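PDB 6LUP: MHC class I protein from Ginglymostoma cirratum, which probably presents peptides to T cells in a groove between two helices above a beta sheet, as classical MHC class I molecules do. Local coordinates for residues 249-253 / 263-267. Sequence-based numbering, arbitrary orientation.
Sequences KYSCV and LVVFY
Strands 250-253 and 263-266 run antiparallel, their axes 4.6 Å apart at closest approach, with C252 and V265 as a hydrogen-bonded pair flanked by the non-hydrogen-bonded pairs S251-F266 and V253-V264. C252 and V265 grip each other twice: C252 N gives a fairly straight bond to V265 O (2.9 Å, 165°), while V265 N returns one to C252 O that is more bent (148°) but lies in the carbonyl plane. Farther along, Y267 N reaches Y250 O over a longer 3.3 Å, tilted from the carbonyl plane. Alpha hydrogens add weaker contacts, among them V264 CA to C252 O at 3.3 Å.

On the face of S251, V253, V264 and F266, the F266 ring leans against S251: CG turned away from the carbonyl carbon (chi1 -56°) sets CD1 3.6 Å from S251 CB, an oblique approach, and brings the ring's edge near Y250 O. Beside them V253 CG2 and V264 CG1 meet at 3.7 Å, the two branched side chains crossing at an angle. The opposite face carries the C252-V265 pair, where V265 CG1 lies against both C252 CB (3.7 Å) and C252 O.

The two strands form a beta hairpin at one edge of a sheet in the immunoglobulin C1-set domain, a beta sandwich. Strand 263-266 is outermost within the chain, whereas strand 250-255 bonds on its other side to strand 208-213, whose F212 touches S251 and V253. C252 and V265 face inward onto F186 of strand 183-189 in the opposing sheet, and the disulfide from C252 to C197 of strand 194-202 ties the two sheets together across the core, the hallmark of this fold.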
ATOM      1  N   LYS A 249       0.582   7.242 -37.058  1.00 94.12           N
ATOM      2  CA  LYS A 249      -0.190   7.886 -35.996  1.00 92.94           C
ATOM      3  C   LYS A 249      -0.058   7.110 -34.691  1.00 88.62           C
ATOM      4  O   LYS A 249      -0.060   5.875 -34.690  1.00 87.54           O
ATOM      5  CB  LYS A 249      -1.668   8.013 -36.391  1.00 95.72           C
ATOM      6  CG  LYS A 249      -1.924   8.782 -37.685  1.00 99.17           C
ATOM      7  CD  LYS A 249      -1.711  10.280 -37.518  1.00100.91           C
ATOM      8  CE  LYS A 249      -1.656  10.974 -38.870  1.00102.80           C
ATOM      9  NZ  LYS A 249      -1.413  12.440 -38.748  1.00104.44           N
ATOM     10  N   TYR A 250       0.059   7.842 -33.586  1.00 84.05           N
ATOM     11  CA  TYR A 250       0.207   7.227 -32.270  1.00 80.10           C
ATOM     12  C   TYR A 250      -0.992   7.472 -31.369  1.00 76.71           C
ATOM     13  O   TYR A 250      -1.486   8.598 -31.262  1.00 76.84           O
ATOM     14  CB  TYR A 250       1.472   7.726 -31.583  1.00 80.04           C
ATOM     15  CG  TYR A 250       2.744   7.223 -32.216  1.00 81.20           C
ATOM     16  CD1 TYR A 250       3.180   5.917 -32.002  1.00 81.04           C
ATOM     17  CD2 TYR A 250       3.516   8.056 -33.024  1.00 82.48           C
ATOM     18  CE1 TYR A 250       4.351   5.451 -32.581  1.00 82.31           C
ATOM     19  CE2 TYR A 250       4.692   7.601 -33.607  1.00 83.33           C
ATOM     20  CZ  TYR A 250       5.105   6.297 -33.383  1.00 83.56           C
ATOM     21  OH  TYR A 250       6.270   5.839 -33.958  1.00 84.36           O
ATOM     22  N   SER A 251      -1.450   6.405 -30.722  1.00 73.08           N
ATOM     23  CA  SER A 251      -2.532   6.503 -29.753  1.00 70.37           C
ATOM     24  C   SER A 251      -2.186   5.819 -28.430  1.00 67.95           C
ATOM     25  O   SER A 251      -1.419   4.850 -28.389  1.00 66.95           O
ATOM     26  CB  SER A 251      -3.836   5.944 -30.332  1.00 70.02           C
ATOM     27  OG  SER A 251      -3.726   4.561 -30.610  1.00 70.32           O
ATOM     28  N   CYS A 252      -2.747   6.356 -27.352  1.00 65.42           N
ATOM     29  CA  CYS A 252      -2.662   5.747 -26.037  1.00 62.66           C
ATOM     30  C   CYS A 252      -4.065   5.363 -25.570  1.00 61.79           C
ATOM     31  O   CYS A 252      -4.983   6.187 -25.592  1.00 61.39           O
ATOM     32  CB  CYS A 252      -2.012   6.707 -25.046  1.00 61.72           C
ATOM     33  SG  CYS A 252      -1.912   6.034 -23.378  1.00 61.09           S
ATOM     34  N   VAL A 253      -4.224   4.106 -25.164  1.00 60.59           N
ATOM     35  CA  VAL A 253      -5.522   3.587 -24.742  1.00 59.97           C
ATOM     36  C   VAL A 253      -5.518   3.229 -23.250  1.00 58.54           C
ATOM     37  O   VAL A 253      -4.620   2.535 -22.768  1.00 58.00           O
ATOM     38  CB  VAL A 253      -5.982   2.401 -25.628  1.00 60.74           C
ATOM     39  CG1 VAL A 253      -5.116   1.172 -25.407  1.00 61.42           C
ATOM     40  CG2 VAL A 253      -7.439   2.062 -25.367  1.00 61.69           C
ATOM     41  N   LEU A 263     -10.785   4.765 -23.003  1.00 60.12           N
ATOM     42  CA  LEU A 263     -10.337   6.107 -23.348  1.00 59.97           C
ATOM     43  C   LEU A 263      -9.093   6.095 -24.244  1.00 60.17           C
ATOM     44  O   LEU A 263      -8.068   5.504 -23.897  1.00 58.80           O
ATOM     45  CB  LEU A 263     -10.118   6.943 -22.085  1.00 58.77           C
ATOM     46  CG  LEU A 263      -9.589   8.367 -22.262  1.00 59.01           C
ATOM     47  CD1 LEU A 263     -10.365   9.371 -21.429  1.00 59.17           C
ATOM     48  CD2 LEU A 263      -8.111   8.420 -21.930  1.00 58.27           C
ATOM     49  N   VAL A 264      -9.207   6.750 -25.398  1.00 61.38           N
ATOM     50  CA  VAL A 264      -8.094   6.882 -26.340  1.00 61.85           C
ATOM     51  C   VAL A 264      -7.654   8.332 -26.483  1.00 62.19           C
ATOM     52  O   VAL A 264      -8.476   9.245 -26.461  1.00 62.36           O
ATOM     53  CB  VAL A 264      -8.409   6.284 -27.736  1.00 62.93           C
ATOM     54  CG1 VAL A 264      -8.302   4.768 -27.707  1.00 62.65           C
ATOM     55  CG2 VAL A 264      -9.782   6.710 -28.234  1.00 64.12           C
ATOM     56  N   VAL A 265      -6.348   8.530 -26.619  1.00 62.92           N
ATOM     57  CA  VAL A 265      -5.772   9.862 -26.795  1.00 65.27           C
ATOM     58  C   VAL A 265      -4.666   9.828 -27.858  1.00 66.25           C
ATOM     59  O   VAL A 265      -3.765   8.989 -27.799  1.00 65.93           O
ATOM     60  CB  VAL A 265      -5.274  10.456 -25.448  1.00 64.78           C
ATOM     61  CG1 VAL A 265      -4.517   9.416 -24.632  1.00 64.57           C
ATOM     62  CG2 VAL A 265      -4.432  11.708 -25.663  1.00 65.43           C
ATOM     63  N   PHE A 266      -4.754  10.733 -28.832  1.00 68.67           N
ATOM     64  CA  PHE A 266      -3.771  10.812 -29.921  1.00 70.60           C
ATOM     65  C   PHE A 266      -2.694  11.858 -29.637  1.00 73.03           C
ATOM     66  O   PHE A 266      -2.900  12.753 -28.810  1.00 73.39           O
ATOM     67  CB  PHE A 266      -4.466  11.102 -31.258  1.00 70.12           C
ATOM     68  CG  PHE A 266      -5.536  10.108 -31.612  1.00 69.61           C
ATOM     69  CD1 PHE A 266      -5.199   8.831 -32.056  1.00 69.01           C
ATOM     70  CD2 PHE A 266      -6.880  10.443 -31.498  1.00 70.14           C
ATOM     71  CE1 PHE A 266      -6.183   7.909 -32.376  1.00 69.02           C
ATOM     72  CE2 PHE A 266      -7.870   9.525 -31.819  1.00 70.36           C
ATOM     73  CZ  PHE A 266      -7.520   8.256 -32.260  1.00 69.87           C
ATOM     74  N   TYR A 267      -1.552  11.744 -30.317  1.00 76.16           N
ATOM     75  CA  TYR A 267      -0.447  12.684 -30.118  1.00 79.22           C
ATOM     76  C   TYR A 267      -0.842  14.140 -30.407  1.00 80.11           C
ATOM     77  O   TYR A 267      -1.090  14.523 -31.554  1.00 80.50           O
ATOM     78  CB  TYR A 267       0.793  12.288 -30.928  1.00 81.91           C
ATOM     79  CG  TYR A 267       1.848  13.372 -30.929  1.00 86.34           C
ATOM     80  CD1 TYR A 267       2.597  13.642 -29.782  1.00 86.92           C
ATOM     81  CD2 TYR A 267       2.073  14.153 -32.066  1.00 88.68           C
ATOM     82  CE1 TYR A 267       3.552  14.645 -29.773  1.00 89.05           C
ATOM     83  CE2 TYR A 267       3.024  15.159 -32.064  1.00 90.63           C
ATOM     84  CZ  TYR A 267       3.760  15.399 -30.916  1.00 90.76           C
ATOM     85  OH  TYR A 267       4.706  16.396 -30.912  1.00 93.72           O
TER